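Local coordinates for protein aspartate aminotransferase (Thermotoga maritima, PDB 1O4S) that catalyses the reversible, pyridoxal-phosphate-dependent transfer of the amino group from L-aspartate to 2-oxoglutarate, giving oxaloacetate and L-glutamate, at residues 131-139 with 355-363; 302-313 with 322-331. All blocks are in the same frame, centred on the assembly; numbering follows the deposited sequence.

Contact 1 (131-139 with 355-363). With PLP (pyridoxal-5'-phosphate), chain M; SO4 (sulfate ion), chain L; SO4 (sulfate ion), chain K.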
loop_
_atom_site.group_PDB
_atom_site.type_symbol
_atom_site.label_atom_id
_atom_site.label_comp_id
_atom_site.label_asym_id
_atom_site.label_seq_id
_atom_site.Cartn_x
_atom_site.Cartn_y
_atom_site.Cartn_z
ATOM N N PHE B 131 -4.676 5.356 -23.308
ATOM C CA PHE B 131 -4.241 5.054 -24.649
ATOM C C PHE B 131 -3.774 3.618 -24.706
ATOM O O PHE B 131 -2.890 3.225 -23.950
ATOM C CB PHE B 131 -3.116 6.020 -25.066
ATOM C CG PHE B 131 -3.535 7.464 -25.077
ATOM C CD1 PHE B 131 -3.172 8.316 -24.044
ATOM C CD2 PHE B 131 -4.362 7.955 -26.096
ATOM C CE1 PHE B 131 -3.577 9.656 -24.027
ATOM C CE2 PHE B 131 -4.784 9.299 -26.089
ATOM C CZ PHE B 131 -4.384 10.152 -25.044
ATOM N N SER B 132 -4.372 2.822 -25.582
ATOM C CA SER B 132 -3.956 1.445 -25.768
ATOM C C SER B 132 -3.012 1.441 -26.988
ATOM O O SER B 132 -3.115 2.341 -27.802
ATOM C CB SER B 132 -5.163 0.539 -25.983
ATOM O OG SER B 132 -5.787 0.820 -27.226
ATOM N N PRO B 133 -2.096 0.473 -27.110
ATOM C CA PRO B 133 -1.842 -0.573 -26.082
ATOM C C PRO B 133 -1.577 -0.026 -24.678
ATOM O O PRO B 133 -0.845 0.940 -24.531
ATOM C CB PRO B 133 -0.607 -1.324 -26.621
ATOM C CG PRO B 133 -0.665 -1.109 -28.116
ATOM C CD PRO B 133 -1.266 0.277 -28.309
ATOM N N VAL B 134 -2.184 -0.627 -23.662
ATOM C CA VAL B 134 -2.181 -0.021 -22.324
ATOM C C VAL B 134 -1.719 -0.997 -21.249
ATOM O O VAL B 134 -2.119 -2.141 -21.248
ATOM C CB VAL B 134 -3.573 0.564 -21.972
ATOM C CG1 VAL B 134 -4.599 -0.538 -21.769
ATOM C CG2 VAL B 134 -3.516 1.489 -20.737
ATOM N N TRP B 135 -0.866 -0.526 -20.338
ATOM C CA TRP B 135 -0.407 -1.340 -19.208
ATOM C C TRP B 135 -1.592 -1.892 -18.376
ATOM O O TRP B 135 -2.623 -1.241 -18.194
ATOM C CB TRP B 135 0.542 -0.527 -18.314
ATOM C CG TRP B 135 1.145 -1.306 -17.200
ATOM C CD1 TRP B 135 1.781 -2.528 -17.284
ATOM C CD2 TRP B 135 1.210 -0.920 -15.823
ATOM N NE1 TRP B 135 2.218 -2.913 -16.038
ATOM C CE2 TRP B 135 1.893 -1.943 -15.125
ATOM C CE3 TRP B 135 0.764 0.191 -15.099
ATOM C CZ2 TRP B 135 2.138 -1.886 -13.739
ATOM C CZ3 TRP B 135 1.017 0.242 -13.681
ATOM C CH2 TRP B 135 1.699 -0.781 -13.042
ATOM N N VAL B 136 -1.403 -3.097 -17.863
ATOM C CA VAL B 136 -2.487 -3.868 -17.272
ATOM C C VAL B 136 -3.128 -3.337 -15.995
ATOM O O VAL B 136 -4.210 -3.796 -15.644
ATOM C CB VAL B 136 -2.062 -5.332 -17.033
ATOM C CG1 VAL B 136 -1.768 -6.007 -18.347
ATOM C CG2 VAL B 136 -0.840 -5.418 -16.104
ATOM N N SER B 137 -2.512 -2.383 -15.310
ATOM C CA SER B 137 -2.985 -2.032 -13.964
ATOM C C SER B 137 -3.803 -0.757 -13.897
ATOM O O SER B 137 -4.544 -0.526 -12.943
ATOM C CB SER B 137 -1.792 -1.938 -12.984
ATOM O OG SER B 137 -1.639 -3.164 -12.261
ATOM N N TYR B 138 -3.683 0.077 -14.918
ATOM C CA TYR B 138 -4.326 1.376 -14.901
ATOM C C TYR B 138 -5.856 1.278 -14.756
ATOM O O TYR B 138 -6.481 2.011 -13.959
ATOM C CB TYR B 138 -3.998 2.136 -16.191
ATOM C CG TYR B 138 -2.561 2.559 -16.407
ATOM C CD1 TYR B 138 -1.768 3.034 -15.357
ATOM C CD2 TYR B 138 -2.006 2.534 -17.688
ATOM C CE1 TYR B 138 -0.476 3.459 -15.590
ATOM C CE2 TYR B 138 -0.724 2.943 -17.926
ATOM C CZ TYR B 138 0.041 3.426 -16.886
ATOM O OH TYR B 138 1.326 3.851 -17.147
ATOM N N ILE B 139 -6.452 0.413 -15.566
ATOM C CA ILE B 139 -7.882 0.300 -15.633
ATOM C C ILE B 139 -8.420 -0.285 -14.315
ATOM O O ILE B 139 -9.342 0.272 -13.745
ATOM C CB ILE B 139 -8.302 -0.500 -16.916
ATOM C CG1 ILE B 139 -8.091 0.421 -18.135
ATOM C CG2 ILE B 139 -9.756 -0.991 -16.821
ATOM C CD1 ILE B 139 -8.300 -0.229 -19.506
ATOM N N GLY B 355 -0.557 -9.611 -26.622
ATOM C CA GLY B 355 -1.002 -8.229 -26.787
ATOM C C GLY B 355 -2.429 -7.939 -26.306
ATOM O O GLY B 355 -2.740 -6.810 -25.899
ATOM N N SER B 356 -3.282 -8.961 -26.359
ATOM C CA SER B 356 -4.623 -8.944 -25.738
ATOM C C SER B 356 -4.625 -8.423 -24.298
ATOM O O SER B 356 -5.562 -7.755 -23.870
ATOM C CB SER B 356 -5.206 -10.361 -25.668
ATOM O OG SER B 356 -5.517 -10.848 -26.919
ATOM N N ALA B 357 -3.593 -8.767 -23.540
ATOM C CA ALA B 357 -3.485 -8.290 -22.171
ATOM C C ALA B 357 -3.437 -6.747 -22.093
ATOM O O ALA B 357 -3.834 -6.140 -21.094
ATOM C CB ALA B 357 -2.280 -8.908 -21.540
ATOM N N PHE B 358 -2.951 -6.119 -23.154
ATOM C CA PHE B 358 -2.784 -4.674 -23.244
ATOM C C PHE B 358 -3.866 -4.011 -24.125
ATOM O O PHE B 358 -3.705 -2.870 -24.585
ATOM C CB PHE B 358 -1.388 -4.402 -23.786
ATOM C CG PHE B 358 -0.296 -5.151 -23.045
ATOM C CD1 PHE B 358 0.249 -4.632 -21.873
ATOM C CD2 PHE B 358 0.181 -6.381 -23.510
ATOM C CE1 PHE B 358 1.293 -5.324 -21.165
ATOM C CE2 PHE B 358 1.200 -7.086 -22.822
ATOM C CZ PHE B 358 1.742 -6.543 -21.630
ATOM N N LEU B 359 -4.953 -4.749 -24.355
ATOM C CA LEU B 359 -6.072 -4.359 -25.223
ATOM C C LEU B 359 -5.696 -4.122 -26.682
ATOM O O LEU B 359 -6.346 -3.337 -27.370
ATOM C CB LEU B 359 -6.806 -3.136 -24.660
ATOM C CG LEU B 359 -7.191 -3.267 -23.182
ATOM C CD1 LEU B 359 -8.078 -2.092 -22.716
ATOM C CD2 LEU B 359 -7.856 -4.626 -22.931
ATOM N N LYS B 360 -4.670 -4.814 -27.156
ATOM C CA LYS B 360 -4.248 -4.733 -28.551
ATOM C C LYS B 360 -3.952 -6.129 -29.094
ATOM O O LYS B 360 -2.780 -6.548 -29.150
ATOM C CB LYS B 360 -3.028 -3.826 -28.715
ATOM C CG LYS B 360 -2.715 -3.528 -30.181
ATOM C CD LYS B 360 -3.564 -2.393 -30.712
ATOM C CE LYS B 360 -3.309 -2.200 -32.195
ATOM N NZ LYS B 360 -3.938 -0.976 -32.713
ATOM N N PRO B 361 -5.013 -6.844 -29.476
ATOM C CA PRO B 361 -4.886 -8.185 -30.058
ATOM C C PRO B 361 -4.067 -8.225 -31.358
ATOM O O PRO B 361 -3.916 -7.225 -32.046
ATOM C CB PRO B 361 -6.343 -8.595 -30.324
ATOM C CG PRO B 361 -7.162 -7.717 -29.368
ATOM C CD PRO B 361 -6.424 -6.420 -29.359
ATOM N N GLY B 362 -3.532 -9.394 -31.678
ATOM C CA GLY B 362 -2.707 -9.563 -32.852
ATOM C C GLY B 362 -1.280 -9.082 -32.685
ATOM O O GLY B 362 -0.561 -8.909 -33.667
ATOM N N PHE B 363 -0.876 -8.863 -31.438
ATOM C CA PHE B 363 0.478 -8.441 -31.095
ATOM C C PHE B 363 0.953 -9.281 -29.930
ATOM O O PHE B 363 0.164 -9.911 -29.228
ATOM C CB PHE B 363 0.506 -6.966 -30.693
ATOM C CG PHE B 363 0.403 -6.008 -31.852
ATOM C CD1 PHE B 363 -0.850 -5.585 -32.324
ATOM C CD2 PHE B 363 1.553 -5.508 -32.455
ATOM C CE1 PHE B 363 -0.952 -4.681 -33.390
ATOM C CE2 PHE B 363 1.471 -4.605 -33.522
ATOM C CZ PHE B 363 0.218 -4.194 -34.005
HETATM N N1 PLP M . 3.933 1.921 -14.929
HETATM C C2 PLP M . 4.363 1.000 -15.863
HETATM C C2A PLP M . 3.783 1.150 -17.238
HETATM C C3 PLP M . 5.257 -0.026 -15.515
HETATM O O3 PLP M . 5.634 -0.829 -16.361
HETATM C C4 PLP M . 5.775 -0.093 -14.212
HETATM C C4A PLP M . 6.779 -1.205 -13.836
HETATM C C5 PLP M . 5.321 0.889 -13.298
HETATM C C6 PLP M . 4.405 1.869 -13.675
HETATM C C5A PLP M . 5.741 1.012 -11.849
HETATM O O4P PLP M . 5.884 -0.083 -10.960
HETATM P P PLP M . 6.416 0.104 -9.461
HETATM O O1P PLP M . 7.242 -1.119 -9.312
HETATM O O2P PLP M . 7.154 1.372 -9.339
HETATM O O3P PLP M . 5.131 0.027 -8.735
HETATM S S SO4 L . -2.303 -1.635 -36.290
HETATM O O1 SO4 L . -2.115 -1.331 -34.866
HETATM O O2 SO4 L . -1.925 -3.037 -36.565
HETATM O O3 SO4 L . -3.741 -1.477 -36.542
HETATM O O4 SO4 L . -1.561 -0.669 -37.114
HETATM S S SO4 K . 4.105 -5.929 -16.604
HETATM O O1 SO4 K . 4.733 -4.860 -17.394
HETATM O O2 SO4 K . 2.682 -5.937 -16.962
HETATM O O3 SO4 K . 4.710 -7.270 -16.782
HETATM O O4 SO4 K . 4.310 -5.592 -15.205
HETATM O O HOH W 1 -7.727 -0.792 -27.560
HETATM O O HOH W 2 -4.262 -3.839 -20.191
#
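A cis peptide bond leads from Ser132 into Pro133, and at this kink the chain meets the loop 355-363. The Pro133 ring crosses the aliphatic part of Lys360 obliquely, CG lying 3.7 Å from Lys360 CB. Next along, Val134 N donates to Phe358 O at 2.9 Å with an N-H...O angle of 162°; the CA-H of Pro133 leans on the same carbonyl oxygen, which thus takes one hydrogen bond and one CA-H...O contact. The exchange is mutual, since Phe358 CA lies 3.3 Å from Val134 O, and that oxygen also sits at the edge of the Phe358 ring. Water bridges Val134 O to Ala357 O, and a second water joins Ser132 OG to Leu359 O. On the flank, Leu359 CD1 meets Ile139 CD1 tip to tip at 3.7 Å, and the Leu359 side chain lies alongside that of Val134.

The CB of Trp135 points away from the loop: with CG trans to the backbone N (chi1 -175°), the indole swings over to the cofactor. PLP C2 lies 3.6 Å above the centre of the indole, and Ser137 CB sits over the other face, toward the rim. Trp135 NE1 makes weak bonds to a sulfate, 3.2 Å from its O2. With an alanine here, the pyridine ring would probably lose its flat cover on that face and the sulfate an N-H donor. Lys360 NZ holds a different sulfate, 2.8 Å from its O1, and is also paired with Glu153.

The sulfate beside Trp135 is bound by Asn185 and Arg365 too, residues that, like Trp135, probably bind aspartate. It is therefore likely to mimic a substrate carboxylate, with Trp135 serving both pocket and cofactor just beyond the backbone junction at Val134.

Contact 2 (302-313 with 322-331)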
loop_
_atom_site.group_PDB
_atom_site.type_symbol
_atom_site.label_atom_id
_atom_site.label_comp_id
_atom_site.label_asym_id
_atom_site.label_seq_id
_atom_site.Cartn_x
_atom_site.Cartn_y
_atom_site.Cartn_z
ATOM N N PHE B 302 20.906 -2.255 -21.747
ATOM C CA PHE B 302 19.586 -2.355 -22.355
ATOM C C PHE B 302 19.538 -1.787 -23.782
ATOM O O PHE B 302 18.868 -2.346 -24.648
ATOM C CB PHE B 302 18.512 -1.688 -21.484
ATOM C CG PHE B 302 17.919 -2.604 -20.447
ATOM C CD1 PHE B 302 16.959 -3.530 -20.792
ATOM C CD2 PHE B 302 18.338 -2.558 -19.136
ATOM C CE1 PHE B 302 16.416 -4.383 -19.835
ATOM C CE2 PHE B 302 17.780 -3.392 -18.177
ATOM C CZ PHE B 302 16.821 -4.309 -18.538
ATOM N N LYS B 303 20.264 -0.703 -24.026
ATOM C CA LYS B 303 20.344 -0.110 -25.377
ATOM C C LYS B 303 20.895 -1.119 -26.378
ATOM O O LYS B 303 20.365 -1.266 -27.458
ATOM C CB LYS B 303 21.221 1.147 -25.373
ATOM C CG LYS B 303 21.294 1.926 -26.700
ATOM C CD LYS B 303 21.959 3.291 -26.475
ATOM C CE LYS B 303 21.959 4.127 -27.739
ATOM N NZ LYS B 303 22.874 5.322 -27.703
ATOM N N GLU B 304 21.950 -1.824 -25.998
ATOM C CA GLU B 304 22.561 -2.759 -26.904
ATOM C C GLU B 304 21.756 -4.051 -27.081
ATOM O O GLU B 304 21.809 -4.663 -28.157
ATOM C CB GLU B 304 24.034 -2.976 -26.548
ATOM C CG GLU B 304 24.391 -4.140 -25.671
ATOM C CD GLU B 304 25.901 -4.330 -25.625
ATOM O OE1 GLU B 304 26.620 -3.325 -25.947
ATOM O OE2 GLU B 304 26.363 -5.464 -25.269
ATOM N N ARG B 305 20.984 -4.439 -26.070
ATOM C CA ARG B 305 20.014 -5.525 -26.215
ATOM C C ARG B 305 18.872 -5.116 -27.163
ATOM O O ARG B 305 18.403 -5.915 -27.971
ATOM C CB ARG B 305 19.398 -5.901 -24.853
ATOM C CG ARG B 305 20.363 -6.565 -23.853
ATOM C CD ARG B 305 19.859 -6.520 -22.490
ATOM N NE ARG B 305 20.662 -7.270 -21.525
ATOM C CZ ARG B 305 20.299 -7.434 -20.268
ATOM N NH1 ARG B 305 19.162 -6.891 -19.842
ATOM N NH2 ARG B 305 21.049 -8.144 -19.430
ATOM N N LYS B 306 18.433 -3.869 -27.029
ATOM C CA LYS B 306 17.395 -3.292 -27.860
ATOM C C LYS B 306 17.881 -3.326 -29.296
ATOM O O LYS B 306 17.200 -3.852 -30.154
ATOM C CB LYS B 306 17.079 -1.858 -27.399
ATOM C CG LYS B 306 15.940 -1.132 -28.175
ATOM C CD LYS B 306 16.390 -0.448 -29.485
ATOM C CE LYS B 306 17.319 0.749 -29.246
ATOM N NZ LYS B 306 17.670 1.503 -30.529
ATOM N N ASN B 307 19.068 -2.793 -29.561
ATOM C CA ASN B 307 19.628 -2.821 -30.920
ATOM C C ASN B 307 19.719 -4.228 -31.488
ATOM O O ASN B 307 19.471 -4.433 -32.665
ATOM C CB ASN B 307 21.024 -2.204 -30.968
ATOM C CG ASN B 307 21.005 -0.710 -30.815
ATOM O OD1 ASN B 307 19.993 -0.063 -31.086
ATOM N ND2 ASN B 307 22.123 -0.144 -30.366
ATOM N N PHE B 308 20.084 -5.195 -30.654
ATOM C CA PHE B 308 20.239 -6.573 -31.107
ATOM C C PHE B 308 18.919 -7.243 -31.452
ATOM O O PHE B 308 18.832 -7.991 -32.419
ATOM C CB PHE B 308 20.950 -7.424 -30.043
ATOM C CG PHE B 308 20.953 -8.897 -30.367
ATOM C CD1 PHE B 308 21.788 -9.397 -31.366
ATOM C CD2 PHE B 308 20.084 -9.771 -29.717
ATOM C CE1 PHE B 308 21.765 -10.746 -31.695
ATOM C CE2 PHE B 308 20.069 -11.121 -30.032
ATOM C CZ PHE B 308 20.904 -11.609 -31.026
ATOM N N VAL B 309 17.902 -7.022 -30.637
ATOM C CA VAL B 309 16.610 -7.651 -30.874
ATOM C C VAL B 309 15.927 -7.004 -32.084
ATOM O O VAL B 309 15.287 -7.685 -32.881
ATOM C CB VAL B 309 15.678 -7.636 -29.617
ATOM C CG1 VAL B 309 15.400 -6.208 -29.102
ATOM C CG2 VAL B 309 14.332 -8.325 -29.935
ATOM N N VAL B 310 16.097 -5.691 -32.210
ATOM C CA VAL B 310 15.534 -4.925 -33.308
ATOM C C VAL B 310 16.124 -5.445 -34.611
ATOM O O VAL B 310 15.379 -5.875 -35.481
ATOM C CB VAL B 310 15.732 -3.388 -33.117
ATOM C CG1 VAL B 310 15.535 -2.618 -34.418
ATOM C CG2 VAL B 310 14.763 -2.868 -32.049
ATOM N N GLU B 311 17.449 -5.452 -34.732
ATOM C CA GLU B 311 18.089 -5.959 -35.952
ATOM C C GLU B 311 17.604 -7.369 -36.267
ATOM O O GLU B 311 17.246 -7.675 -37.390
ATOM C CB GLU B 311 19.625 -5.948 -35.876
ATOM C CG GLU B 311 20.257 -6.684 -37.078
ATOM C CD GLU B 311 21.721 -6.336 -37.377
ATOM O OE1 GLU B 311 22.236 -6.821 -38.429
ATOM O OE2 GLU B 311 22.359 -5.598 -36.571
ATOM N N ARG B 312 17.597 -8.229 -35.270
ATOM C CA ARG B 312 17.245 -9.620 -35.471
ATOM C C ARG B 312 15.821 -9.818 -36.011
ATOM O O ARG B 312 15.607 -10.587 -36.958
ATOM C CB ARG B 312 17.417 -10.366 -34.161
ATOM C CG ARG B 312 17.446 -11.830 -34.306
ATOM C CD ARG B 312 18.648 -12.359 -35.054
ATOM N NE ARG B 312 19.136 -13.484 -34.278
ATOM C CZ ARG B 312 18.622 -14.713 -34.284
ATOM N NH1 ARG B 312 17.626 -15.058 -35.094
ATOM N NH2 ARG B 312 19.152 -15.621 -33.480
ATOM N N LEU B 313 14.868 -9.090 -35.443
ATOM C CA LEU B 313 13.462 -9.262 -35.784
ATOM C C LEU B 313 13.139 -8.708 -37.163
ATOM O O LEU B 313 12.352 -9.312 -37.878
ATOM C CB LEU B 313 12.551 -8.622 -34.732
ATOM C CG LEU B 313 12.399 -9.453 -33.463
ATOM C CD1 LEU B 313 11.666 -8.664 -32.382
ATOM C CD2 LEU B 313 11.697 -10.782 -33.738
ATOM N N GLU B 322 10.033 0.348 -33.640
ATOM C CA GLU B 322 11.301 0.282 -32.948
ATOM C C GLU B 322 11.132 0.978 -31.601
ATOM O O GLU B 322 10.787 2.151 -31.571
ATOM C CB GLU B 322 12.382 0.969 -33.789
ATOM C CG GLU B 322 13.802 0.885 -33.231
ATOM C CD GLU B 322 14.832 1.524 -34.163
ATOM O OE1 GLU B 322 14.602 1.540 -35.393
ATOM O OE2 GLU B 322 15.872 2.017 -33.670
ATOM N N PRO B 323 11.347 0.277 -30.492
ATOM C CA PRO B 323 11.194 0.926 -29.185
ATOM C C PRO B 323 12.271 1.991 -28.953
ATOM O O PRO B 323 13.424 1.771 -29.323
ATOM C CB PRO B 323 11.316 -0.237 -28.178
ATOM C CG PRO B 323 12.061 -1.255 -28.845
ATOM C CD PRO B 323 11.722 -1.140 -30.363
ATOM N N GLU B 324 11.882 3.138 -28.401
ATOM C CA GLU B 324 12.802 4.221 -28.068
ATOM C C GLU B 324 13.088 4.289 -26.577
ATOM O O GLU B 324 13.896 5.103 -26.127
ATOM C CB GLU B 324 12.235 5.546 -28.580
ATOM C CG GLU B 324 12.381 5.702 -30.106
ATOM C CD GLU B 324 12.051 7.106 -30.633
ATOM O OE1 GLU B 324 10.863 7.455 -30.761
ATOM O OE2 GLU B 324 12.988 7.860 -30.963
ATOM N N GLY B 325 12.409 3.446 -25.817
ATOM C CA GLY B 325 12.554 3.404 -24.374
ATOM C C GLY B 325 11.896 2.184 -23.745
ATOM O O GLY B 325 11.277 1.383 -24.463
ATOM N N ALA B 326 12.036 2.055 -22.417
ATOM C CA ALA B 326 11.611 0.887 -21.641
ATOM C C ALA B 326 12.370 -0.350 -22.146
ATOM O O ALA B 326 13.450 -0.200 -22.702
ATOM C CB ALA B 326 10.072 0.705 -21.669
ATOM N N PHE B 327 11.873 -1.560 -21.893
ATOM C CA PHE B 327 12.591 -2.753 -22.317
ATOM C C PHE B 327 11.679 -3.792 -22.909
ATOM O O PHE B 327 11.896 -5.005 -22.763
ATOM C CB PHE B 327 13.484 -3.316 -21.214
ATOM C CG PHE B 327 12.838 -3.416 -19.857
ATOM C CD1 PHE B 327 11.993 -4.473 -19.537
ATOM C CD2 PHE B 327 13.117 -2.471 -18.878
ATOM C CE1 PHE B 327 11.417 -4.559 -18.269
ATOM C CE2 PHE B 327 12.551 -2.566 -17.624
ATOM C CZ PHE B 327 11.704 -3.601 -17.323
ATOM N N TYR B 328 10.690 -3.278 -23.647
ATOM C CA TYR B 328 9.707 -4.072 -24.387
ATOM C C TYR B 328 9.755 -3.837 -25.906
ATOM O O TYR B 328 10.140 -2.761 -26.418
ATOM C CB TYR B 328 8.301 -3.769 -23.890
ATOM C CG TYR B 328 8.233 -3.705 -22.404
ATOM C CD1 TYR B 328 8.319 -4.864 -21.652
ATOM C CD2 TYR B 328 8.173 -2.481 -21.742
ATOM C CE1 TYR B 328 8.303 -4.816 -20.287
ATOM C CE2 TYR B 328 8.145 -2.421 -20.372
ATOM C CZ TYR B 328 8.218 -3.608 -19.638
ATOM O OH TYR B 328 8.157 -3.614 -18.253
ATOM N N LEU B 329 9.371 -4.887 -26.615
ATOM C CA LEU B 329 9.188 -4.838 -28.037
ATOM C C LEU B 329 7.817 -5.481 -28.315
ATOM O O LEU B 329 7.554 -6.623 -27.915
ATOM C CB LEU B 329 10.343 -5.561 -28.741
ATOM C CG LEU B 329 10.415 -5.241 -30.231
ATOM C CD1 LEU B 329 11.851 -5.149 -30.730
ATOM C CD2 LEU B 329 9.637 -6.262 -31.029
ATOM N N PHE B 330 6.940 -4.728 -28.982
ATOM C CA PHE B 330 5.566 -5.161 -29.217
ATOM C C PHE B 330 5.394 -5.513 -30.708
ATOM O O PHE B 330 5.182 -4.631 -31.543
ATOM C CB PHE B 330 4.628 -4.031 -28.785
ATOM C CG PHE B 330 3.230 -4.478 -28.415
ATOM C CD1 PHE B 330 2.130 -3.905 -29.021
ATOM C CD2 PHE B 330 3.023 -5.430 -27.423
ATOM C CE1 PHE B 330 0.857 -4.300 -28.674
ATOM C CE2 PHE B 330 1.772 -5.820 -27.066
ATOM C CZ PHE B 330 0.678 -5.261 -27.685
ATOM N N PHE B 331 5.496 -6.786 -31.054
ATOM C CA PHE B 331 5.473 -7.141 -32.478
ATOM C C PHE B 331 4.186 -7.807 -32.938
ATOM O O PHE B 331 3.385 -8.240 -32.128
ATOM C CB PHE B 331 6.735 -7.906 -32.915
ATOM C CG PHE B 331 6.896 -9.305 -32.334
ATOM C CD1 PHE B 331 7.638 -9.514 -31.169
ATOM C CD2 PHE B 331 6.415 -10.416 -33.016
ATOM C CE1 PHE B 331 7.857 -10.815 -30.670
ATOM C CE2 PHE B 331 6.611 -11.719 -32.521
ATOM C CZ PHE B 331 7.344 -11.920 -31.349
HETATM O O HOH W 3 15.477 3.099 -30.396
#
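Leu313 and Leu329 point at each other, tip to tip, and their methyls are pressed closer than usual van der Waals distance, with Leu313 CD1 3.4 Å from Leu329 CD2. Leu329 is the hub: its CG lies anti to the backbone N (chi1 -165°), sending CD1 among three side chains of the helix. Val309 meets it end on, CG1 to Leu329 CD1 4.0 Å, whereas Val310 comes across at about a right angle, CG2 to the same CD1 3.9 Å. The side chains of Val310 and Pro323 slide past each other in opposite directions, CG2 of the valine near CD of the proline.

At the other end of the contact are two phenylalanines. The rings of Phe302 and Phe327 are tilted by 30° and slid apart, centroids 5.2 Å from one another, so they barely overlap; the close touch is Phe302 CE1 on Phe327 CB at 3.4 Å. Arg305 NH1 lies over one face of the Phe302 ring, toward its rim.

Lys306 carries the polar part of the contact. Its CG lies by Pro323 CG; bends at chi2 and chi3 then carry CD and CE past Pro323 O. The ammonium donates to Asn307 OD1 at 2.9 Å and to a water that in turn donates to Pro323 O. Glu322, extended and crossing the lysine at about a right angle, adds a long salt bridge, Lys306 NZ to Glu322 OE2 3.7 Å.

Segments 302-313 and 328-331 run nearly parallel, their axes 17° and 10.1 Å apart. The strand hydrogen-bonds through Leu329 to Leu366 of the neighbouring strand 363-367, while helix 372-386 packs on Phe308 and Leu313, so the helix packs against both that helix and the sheet's outermost strand within this chain.

In the fold
Contact 1 and contact 2 have centres 19 Å apart and meet along the sheet of strands 328-332 and 363-367. Phe330, on the strand of contact 2, is the go-between: its CE1 lies 3.6 Å from Pro133 CG, its CZ 3.5 Å from Gly355 CA, and its ring runs almost parallel to that of Phe363. Segment 131-139 comes from the end of a strand in the seven-stranded sheet, so contact 1 ties that sheet to the smaller one, which contact 2 backs with a helix. Contact 1 gives the PLP pocket Trp135 and Tyr138; contact 2 borders it, nearest side-chain atoms of Phe327 about 6 Å from PLP and about 4 Å from Lys246, the cofactor-attachment lysine, unlinked here.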